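Local coordinates for putative DNA-binding protein (Ralstonia eutropha, PDB 3HWU) that is of unknown function but carries a Plants and Prokaryotes Conserved (PCC, DUF296) domain and may bind DNA, at residues 47-52 with 109-114. Sequence-based numbering, arbitrary orientation. Where two conformers were deposited one is given.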
ATOM      1  N   GLY A  47       7.891  -8.066   1.047  1.00  8.34           N
ATOM      2  CA  GLY A  47       8.865  -9.121   1.375  1.00  9.88           C
ATOM      3  C   GLY A  47       9.191  -9.982   0.181  1.00  9.23           C
ATOM      4  O   GLY A  47       8.870  -9.593  -0.930  1.00 11.54           O
ATOM      5  N   PHE A  48       9.821 -11.121   0.402  1.00  9.47           N
ATOM      6  CA  PHE A  48      10.191 -12.072  -0.641  1.00  9.07           C
ATOM      7  C   PHE A  48       9.654 -13.427  -0.232  1.00  9.17           C
ATOM      8  O   PHE A  48       9.924 -13.873   0.886  1.00  9.69           O
ATOM      9  CB  PHE A  48      11.706 -12.177  -0.815  1.00  9.84           C
ATOM     10  CG  PHE A  48      12.117 -13.093  -1.917  1.00 11.21           C
ATOM     11  CD1 PHE A  48      11.941 -12.714  -3.216  1.00 12.78           C
ATOM     12  CD2 PHE A  48      12.593 -14.322  -1.631  1.00 13.93           C
ATOM     13  CE1 PHE A  48      12.302 -13.589  -4.255  1.00 14.01           C
ATOM     14  CE2 PHE A  48      12.985 -15.199  -2.634  1.00 15.74           C
ATOM     15  CZ  PHE A  48      12.805 -14.845  -3.911  1.00 14.12           C
HETATM   16  N   MSE A  49       8.853 -14.019  -1.120  1.00  8.70           N
HETATM   17  CA  MSE A  49       8.093 -15.245  -0.827  1.00  9.23           C
HETATM   18  C   MSE A  49       8.592 -16.464  -1.600  1.00 10.14           C
HETATM   19  O   MSE A  49       8.747 -16.414  -2.811  1.00 11.41           O
HETATM   20  CB  MSE A  49       6.647 -15.027  -1.191  1.00  9.73           C
HETATM   21  CG  MSE A  49       5.981 -13.846  -0.468  1.00 10.11           C
HETATM   22 SE   MSE A  49       5.996 -14.006   1.438  0.75  8.97          SE
HETATM   23  CE  MSE A  49       6.146 -12.138   1.807  1.00 13.29           C
ATOM     24  N   SER A  50       8.825 -17.571  -0.918  1.00 10.17           N
ATOM     25  CA  SER A  50       9.047 -18.828  -1.624  1.00 10.51           C
ATOM     26  C   SER A  50       7.776 -19.305  -2.334  1.00 12.02           C
ATOM     27  O   SER A  50       7.843 -19.903  -3.415  1.00 12.72           O
ATOM     28  CB  SER A  50       9.539 -19.898  -0.678  1.00 11.67           C
ATOM     29  OG  SER A  50       8.686 -20.045   0.436  1.00 14.33           O
ATOM     30  N   GLU A  51       6.623 -19.010  -1.752  0.70 12.22           N
ATOM     31  CA  GLU A  51       5.389 -19.243  -2.474  0.70 12.89           C
ATOM     32  C   GLU A  51       4.324 -18.291  -1.988  0.70 12.19           C
ATOM     33  O   GLU A  51       4.308 -17.910  -0.825  0.70 12.47           O
ATOM     34  CB  GLU A  51       4.923 -20.667  -2.348  0.70 15.56           C
ATOM     35  CG  GLU A  51       4.804 -21.113  -0.968  0.70 18.94           C
ATOM     36  CD  GLU A  51       4.300 -22.549  -0.874  0.70 24.77           C
ATOM     37  OE1 GLU A  51       3.068 -22.752  -0.907  0.70 27.34           O
ATOM     38  OE2 GLU A  51       5.147 -23.452  -0.767  0.70 27.51           O
ATOM     39  N   ALA A  52       3.471 -17.905  -2.927  1.00 11.14           N
ATOM     40  CA  ALA A  52       2.330 -17.049  -2.676  1.00 11.85           C
ATOM     41  C   ALA A  52       1.181 -17.633  -3.490  1.00 12.05           C
ATOM     42  O   ALA A  52       1.281 -17.757  -4.703  1.00 13.11           O
ATOM     43  CB  ALA A  52       2.621 -15.616  -3.059  1.00 12.74           C
ATOM     44  N   LEU A 109      -4.631 -16.395  -0.403  1.00 10.70           N
ATOM     45  CA  LEU A 109      -5.021 -17.585   0.389  1.00 11.49           C
ATOM     46  C   LEU A 109      -3.922 -17.989   1.334  1.00 11.92           C
ATOM     47  O   LEU A 109      -4.197 -18.523   2.394  1.00 14.29           O
ATOM     48  CB  LEU A 109      -5.369 -18.734  -0.537  1.00 12.11           C
ATOM     49  CG  LEU A 109      -6.555 -18.469  -1.482  1.00 13.37           C
ATOM     50  CD1 LEU A 109      -6.766 -19.665  -2.432  1.00 14.64           C
ATOM     51  CD2 LEU A 109      -7.832 -18.147  -0.703  1.00 16.54           C
ATOM     52  N   GLY A 110      -2.668 -17.768   0.996  1.00 11.92           N
ATOM     53  CA  GLY A 110      -1.549 -18.126   1.876  1.00 12.80           C
ATOM     54  C   GLY A 110      -0.237 -17.737   1.213  1.00 11.37           C
ATOM     55  O   GLY A 110      -0.183 -17.538  -0.006  1.00 11.91           O
ATOM     56  N   LEU A 111       0.796 -17.558   2.021  1.00 10.44           N
ATOM     57  CA  LEU A 111       2.108 -17.215   1.515  1.00 10.17           C
ATOM     58  C   LEU A 111       3.151 -17.468   2.584  1.00 10.12           C
ATOM     59  O   LEU A 111       2.855 -17.393   3.790  1.00 11.16           O
ATOM     60  CB  LEU A 111       2.170 -15.773   0.963  1.00 12.39           C
ATOM     61  CG  LEU A 111       1.999 -14.616   1.933  1.00 10.89           C
ATOM     62  CD1 LEU A 111       2.226 -13.272   1.216  1.00 12.82           C
ATOM     63  CD2 LEU A 111       0.621 -14.573   2.636  1.00 13.67           C
ATOM     64  N   THR A 112       4.340 -17.817   2.089  1.00 10.20           N
ATOM     65  CA  THR A 112       5.454 -18.259   2.902  1.00 10.82           C
ATOM     66  C   THR A 112       6.700 -17.462   2.526  1.00  9.99           C
ATOM     67  O   THR A 112       7.051 -17.381   1.348  1.00 10.54           O
ATOM     68  CB  THR A 112       5.734 -19.763   2.714  1.00 11.48           C
ATOM     69  OG1 THR A 112       4.552 -20.506   3.031  1.00 14.43           O
ATOM     70  CG2 THR A 112       6.877 -20.235   3.593  1.00 12.60           C
ATOM     71  N   VAL A 113       7.373 -16.901   3.537  1.00  8.93           N
ATOM     72  CA  VAL A 113       8.594 -16.141   3.314  1.00  9.10           C
ATOM     73  C   VAL A 113       9.686 -17.070   2.772  1.00  9.62           C
ATOM     74  O   VAL A 113       9.895 -18.184   3.305  1.00 10.27           O
ATOM     75  CB  VAL A 113       9.092 -15.488   4.607  1.00  9.24           C
ATOM     76  CG1 VAL A 113      10.382 -14.702   4.433  1.00 10.01           C
ATOM     77  CG2 VAL A 113       7.978 -14.588   5.224  1.00  9.79           C
ATOM     78  N   GLY A 114      10.393 -16.590   1.754  1.00 10.12           N
ATOM     79  CA  GLY A 114      11.486 -17.326   1.148  1.00 11.40           C
ATOM     80  C   GLY A 114      12.824 -16.931   1.698  1.00 11.55           C
ATOM     81  O   GLY A 114      12.979 -16.655   2.896  1.00 12.89           O
TER
HETATM   82  O   HOH W   1      10.732 -20.839   2.588  1.00 21.14           O
HETATM   83  O   HOH W   2       2.232 -20.593   1.529  1.00 20.63           O
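Leu111 and Ala52 form a non-hydrogen-bonded antiparallel pair, with CA atoms 4.2 Å apart and both CB atoms on the same face of the sheet, at the start of a contact built round a classic beta bulge in the PCC domain. The chain turns a corner at Ser50, and strand 110-114 runs past both arms, at 105° to 47-49 and antiparallel to 51-52. From Leu111, whose CG sits between the backbone N and the carbonyl carbon, CD1 reaches the selenium of selenomethionine Met49 at 3.8 Å. Val25 of helix 25-35 touches both of these side chains, so both pack against that helix. Thr112 is the residue that Ser50 and Glu51 face together, as the bulge requires. Its N donates to Glu51 O almost straight (N-H...O 166°), whereas its O receives a weak bond from Ser50 N, bent to 124°; Met49 CA also lies 3.2 Å from that oxygen, in a CA-H...O contact. On the opposite face to Leu111, Thr112 and Glu51 lie side by side, Glu51 CG 4.0 Å from Thr112 CB, and a water held by Thr112 OG1 weakly reaches Glu51 OE1. Val113 pairs with Met49 with diverging side chains, one step out of the register set by Glu51 and Thr112. Its side chain also meets Val25, while its carbonyl accepts a bond from a second water that is hydrogen-bonded to Ser50 OG. Gly114 closes the contact: its CA lies 3.7 Å from Ser50 CB, and its N, 3.2 Å from Ser50 N without a bond since both are donors, donates instead to Phe48 O at 2.9 Å, tilted from the carbonyl plane, while Gly114 C lies at the edge of the Phe48 ring, near the ring plane.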